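Local coordinates for possible exported protein (PDB 3MAY), which binds heme outside the mycobacterial cell and delivers it to the membrane proteins MmpL3 and MmpL11 as part of a heme-iron acquisition system, at the interface of chains A and B and the interface of chains B and C. Coordinates in Å, arbitrary orientation; residue numbers count along the deposited sequence, not the author numbering. Chains: chain A/B/C, Possible exported protein.

Chain B takes part in both contacts, meeting chain A at contact 1 and chain C at contact 2; the centres of their C-alpha atoms lie about 24 Å apart. Contact 1 pairs helix 8-28 of one copy with the same helix of another, in an interface with two-fold symmetry. Contact 2 uses different elements, the C-terminal helix 86-95 of chain B and the start of helix 46-57 of chain C, and the B-C interface is not an exact two-fold. The two patches use different residues of chain B, so one copy can hold both neighbours at once in the deposited tetramer; the structure alone does not show whether this assembly forms in solution.

Contact 1: the interface of chains A and B. Residues chain A 9-10, 12-13; chain B 19, 23-24, 27.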
loop_
_atom_site.group_PDB
_atom_site.type_symbol
_atom_site.label_atom_id
_atom_site.label_comp_id
_atom_site.label_asym_id
_atom_site.label_seq_id
_atom_site.Cartn_x
_atom_site.Cartn_y
_atom_site.Cartn_z
ATOM N N SER A 9 6.162 -11.781 -12.372
ATOM C CA SER A 9 7.519 -11.947 -12.947
ATOM C C SER A 9 7.949 -10.779 -13.777
ATOM O O SER A 9 9.114 -10.464 -13.810
ATOM C CB SER A 9 7.584 -13.159 -13.838
ATOM O OG SER A 9 6.703 -13.011 -14.946
ATOM N N GLU A 10 7.026 -10.148 -14.478
ATOM C CA GLU A 10 7.442 -9.052 -15.318
ATOM C C GLU A 10 7.529 -7.729 -14.518
ATOM O O GLU A 10 8.448 -6.921 -14.796
ATOM C CB GLU A 10 6.629 -8.946 -16.616
ATOM C CG GLU A 10 6.894 -10.062 -17.689
ATOM C CD GLU A 10 8.423 -10.252 -18.109
ATOM O OE1 GLU A 10 8.994 -11.378 -17.905
ATOM O OE2 GLU A 10 9.046 -9.297 -18.661
ATOM N N ALA A 12 8.499 -7.551 -11.454
ATOM C CA ALA A 12 9.781 -7.730 -10.793
ATOM C C ALA A 12 10.992 -7.519 -11.742
ATOM O O ALA A 12 12.082 -7.105 -11.328
ATOM C CB ALA A 12 9.837 -9.105 -10.182
ATOM N N ARG A 13 10.829 -7.845 -13.009
ATOM C CA ARG A 13 11.987 -7.800 -13.876
ATOM C C ARG A 13 12.275 -6.383 -14.185
ATOM O O ARG A 13 13.440 -5.996 -14.104
ATOM C CB ARG A 13 11.740 -8.560 -15.167
ATOM C CG ARG A 13 12.242 -9.973 -15.042
ATOM C CD ARG A 13 11.747 -10.840 -16.207
ATOM N NE ARG A 13 12.520 -12.081 -16.220
ATOM C CZ ARG A 13 12.361 -13.067 -17.089
ATOM N NH1 ARG A 13 11.424 -13.002 -18.031
ATOM N NH2 ARG A 13 13.152 -14.127 -16.985
ATOM N N ALA B 19 15.182 -8.328 -7.112
ATOM C CA ALA B 19 14.014 -8.213 -7.937
ATOM C C ALA B 19 14.197 -8.885 -9.260
ATOM O O ALA B 19 13.285 -9.498 -9.770
ATOM C CB ALA B 19 13.679 -6.732 -8.136
ATOM N N GLY B 23 12.140 -12.155 -10.378
ATOM C CA GLY B 23 11.378 -12.191 -11.606
ATOM C C GLY B 23 11.715 -13.411 -12.438
ATOM O O GLY B 23 10.824 -14.086 -12.999
ATOM N N ASP B 24 13.004 -13.722 -12.527
ATOM C CA ASP B 24 13.409 -14.890 -13.296
ATOM C C ASP B 24 12.924 -16.158 -12.639
ATOM O O ASP B 24 12.525 -17.117 -13.355
ATOM C CB ASP B 24 14.898 -14.923 -13.424
ATOM C CG ASP B 24 15.428 -13.724 -14.210
ATOM O OD1 ASP B 24 14.597 -13.007 -14.851
ATOM O OD2 ASP B 24 16.674 -13.515 -14.190
ATOM N N ASP B 27 9.306 -16.369 -13.452
ATOM C CA ASP B 27 9.061 -16.680 -14.851
ATOM C C ASP B 27 9.182 -18.185 -15.103
ATOM O O ASP B 27 8.374 -18.756 -15.841
ATOM C CB ASP B 27 10.039 -15.915 -15.716
ATOM C CG ASP B 27 9.810 -16.156 -17.159
ATOM O OD1 ASP B 27 10.272 -17.192 -17.694
ATOM O OD2 ASP B 27 9.122 -15.312 -17.753
#
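A:Arg13 reaches across to B:Asp24 and B:Asp27 where helix 8-28 of one chain packs on helix 8-28 of the other, in an all-helical protein of the mycobacterial haemophore (MHB) family. The contact recurs with the chains exchanged, though this pairing may or may not be the one in solution. Small residues build one half of the tight part. A:Ala12 turns its methyl CB to the backbone of B:Gly23, 3.7 Å from its CA, and A:Ser9 sets its CB 3.5 Å from the carbonyl O of the same glycine. With no side chain on B:Gly23 and short ones on A:Ser9, A:Ala12 and B:Ala19, the helix backbones come close together, CA of A:Ser9 lying 4.1 Å from CA of B:Gly23. The carbonyl oxygens of A:Ala12 and B:Ala19 also approach, but both can only accept, so this pair is doubtful.

The other half is the grip of A:Arg13 on B:Asp24. The arginine chain runs extended from CG to NE (chi2 168°) and presents its guanidinium side-on. NE donates to carboxylate oxygen OD1 of B:Asp24 at 2.7 Å, and A:Arg13 NH2 donates to the same B:Asp24 OD1 at 2.8 Å. Both bonds lie in the guanidinium plane, but the carboxylate is turned 71° from it: NE meets OD1 nearly along its C-O bond, whereas NH2 comes from above the carboxylate plane. Arginine suits this place because its N-H groups serve B:Asp24 and A:Glu10 together, and its positive charge would ease the repulsion expected among the nearby carboxylates.

Toward the rim the contact loosens. CB of B:Asp27 lies over the rim of one guanidinium face, its carboxylate turned 25° from the guanidinium. From that same side, above the plane, OD2 meets A:Arg13 NH1 by charge in a 3.3 Å salt bridge. A:Glu10, barely buried by the partner, bends at chi2 to bring the syn lone pair of OE1 to A:Arg13 NH1 at 2.9 Å, tilted out of the guanidinium plane, which should help to fix the guanidinium's rotation. Across the interface, OE1 of A:Glu10 stands 3.9 Å from OD2 of B:Asp27.

Contact 2: the interface of chains B and C. Residues chain B 83, 88, 91-92; chain C 45-46, 50.
C:Pro46 lays its ring against helix 86-95 of chain B, the CG-CD side leaning on the backbone at B:Gly91 and B:Leu92 while the amide of B:Gln88 meets the ring at its CB corner. The ring and the glutamine side chain cross at about a right angle. Ring atom CD faces the carbonyl O of B:Gly91 at 3.8 Å, while CG points to the backbone of B:Leu92, 3.8 Å from its CA. Glycine suits this turn of helix, since the proline can approach its backbone without meeting a side chain. B:Leu92 likewise offers its backbone to the ring.

B:Gln88 has CG anti to its carbonyl carbon, beside the backbone N (chi1 -79°), and bends at chi2 (-93°), which brings its amide to the start of helix 46-57. NE2 rests 3.9 Å from CB of C:Pro46, and OE1 lies 3.9 Å from the methyl CB of C:Ala50, one turn further along. OE1 is equally 3.9 Å from the carbonyl O of C:Pro46, which cannot donate to it. No nitrogen or oxygen of one side comes within bonding distance of the other. Proline is well placed in the first turn of a helix, where its missing N-H costs no helical bond, and its compact ring gives a firm apolar surface. The small methyl of C:Ala50 gives OE1 a neighbour without a competing side chain.

This small patch, held by van der Waals contact without hydrogen bonds, joins chain C to chain B in the deposited assembly, and may reflect crystal packing rather than a lasting partnership of the heme-binding protein.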
loop_
_atom_site.group_PDB
_atom_site.type_symbol
_atom_site.label_atom_id
_atom_site.label_comp_id
_atom_site.label_asym_id
_atom_site.label_seq_id
_atom_site.Cartn_x
_atom_site.Cartn_y
_atom_site.Cartn_z
ATOM N N PRO B 83 16.382 1.318 6.097
ATOM C CA PRO B 83 15.040 0.878 5.725
ATOM C C PRO B 83 15.165 -0.417 4.958
ATOM O O PRO B 83 15.419 -1.464 5.575
ATOM C CB PRO B 83 14.547 2.001 4.794
ATOM C CG PRO B 83 15.473 3.234 5.090
ATOM C CD PRO B 83 16.482 2.794 6.116
ATOM N N GLN B 88 10.030 -2.058 7.232
ATOM C CA GLN B 88 10.631 -0.756 6.879
ATOM C C GLN B 88 10.430 -0.305 5.413
ATOM O O GLN B 88 10.162 0.873 5.123
ATOM C CB GLN B 88 12.149 -0.821 7.154
ATOM C CG GLN B 88 12.577 -0.659 8.622
ATOM C CD GLN B 88 12.909 0.780 8.981
ATOM O OE1 GLN B 88 12.771 1.205 10.149
ATOM N NE2 GLN B 88 13.365 1.546 7.978
ATOM N N GLY B 91 7.241 1.735 4.014
ATOM C CA GLY B 91 7.377 3.146 4.343
ATOM C C GLY B 91 8.377 3.832 3.443
ATOM O O GLY B 91 8.111 4.924 2.941
ATOM N N LEU B 92 9.525 3.180 3.238
ATOM C CA LEU B 92 10.581 3.693 2.352
ATOM C C LEU B 92 10.041 3.933 0.937
ATOM O O LEU B 92 10.156 5.033 0.402
ATOM C CB LEU B 92 11.791 2.734 2.320
ATOM C CG LEU B 92 12.885 3.078 1.299
ATOM C CD1 LEU B 92 13.777 4.177 1.842
ATOM C CD2 LEU B 92 13.701 1.862 0.902
ATOM N N GLY C 45 6.458 7.723 6.714
ATOM C CA GLY C 45 7.904 7.629 6.619
ATOM C C GLY C 45 8.444 6.359 7.254
ATOM O O GLY C 45 7.790 5.734 8.096
ATOM N N PRO C 46 9.652 5.957 6.852
ATOM C CA PRO C 46 10.338 4.868 7.550
ATOM C C PRO C 46 10.381 5.047 9.087
ATOM O O PRO C 46 10.113 4.101 9.825
ATOM C CB PRO C 46 11.730 4.909 6.936
ATOM C CG PRO C 46 11.497 5.438 5.577
ATOM C CD PRO C 46 10.345 6.354 5.620
ATOM N N ALA C 50 9.017 2.545 12.423
ATOM C CA ALA C 50 9.785 2.088 13.539
ATOM C C ALA C 50 9.153 2.547 14.843
ATOM O O ALA C 50 9.258 1.845 15.848
ATOM C CB ALA C 50 11.260 2.583 13.430
#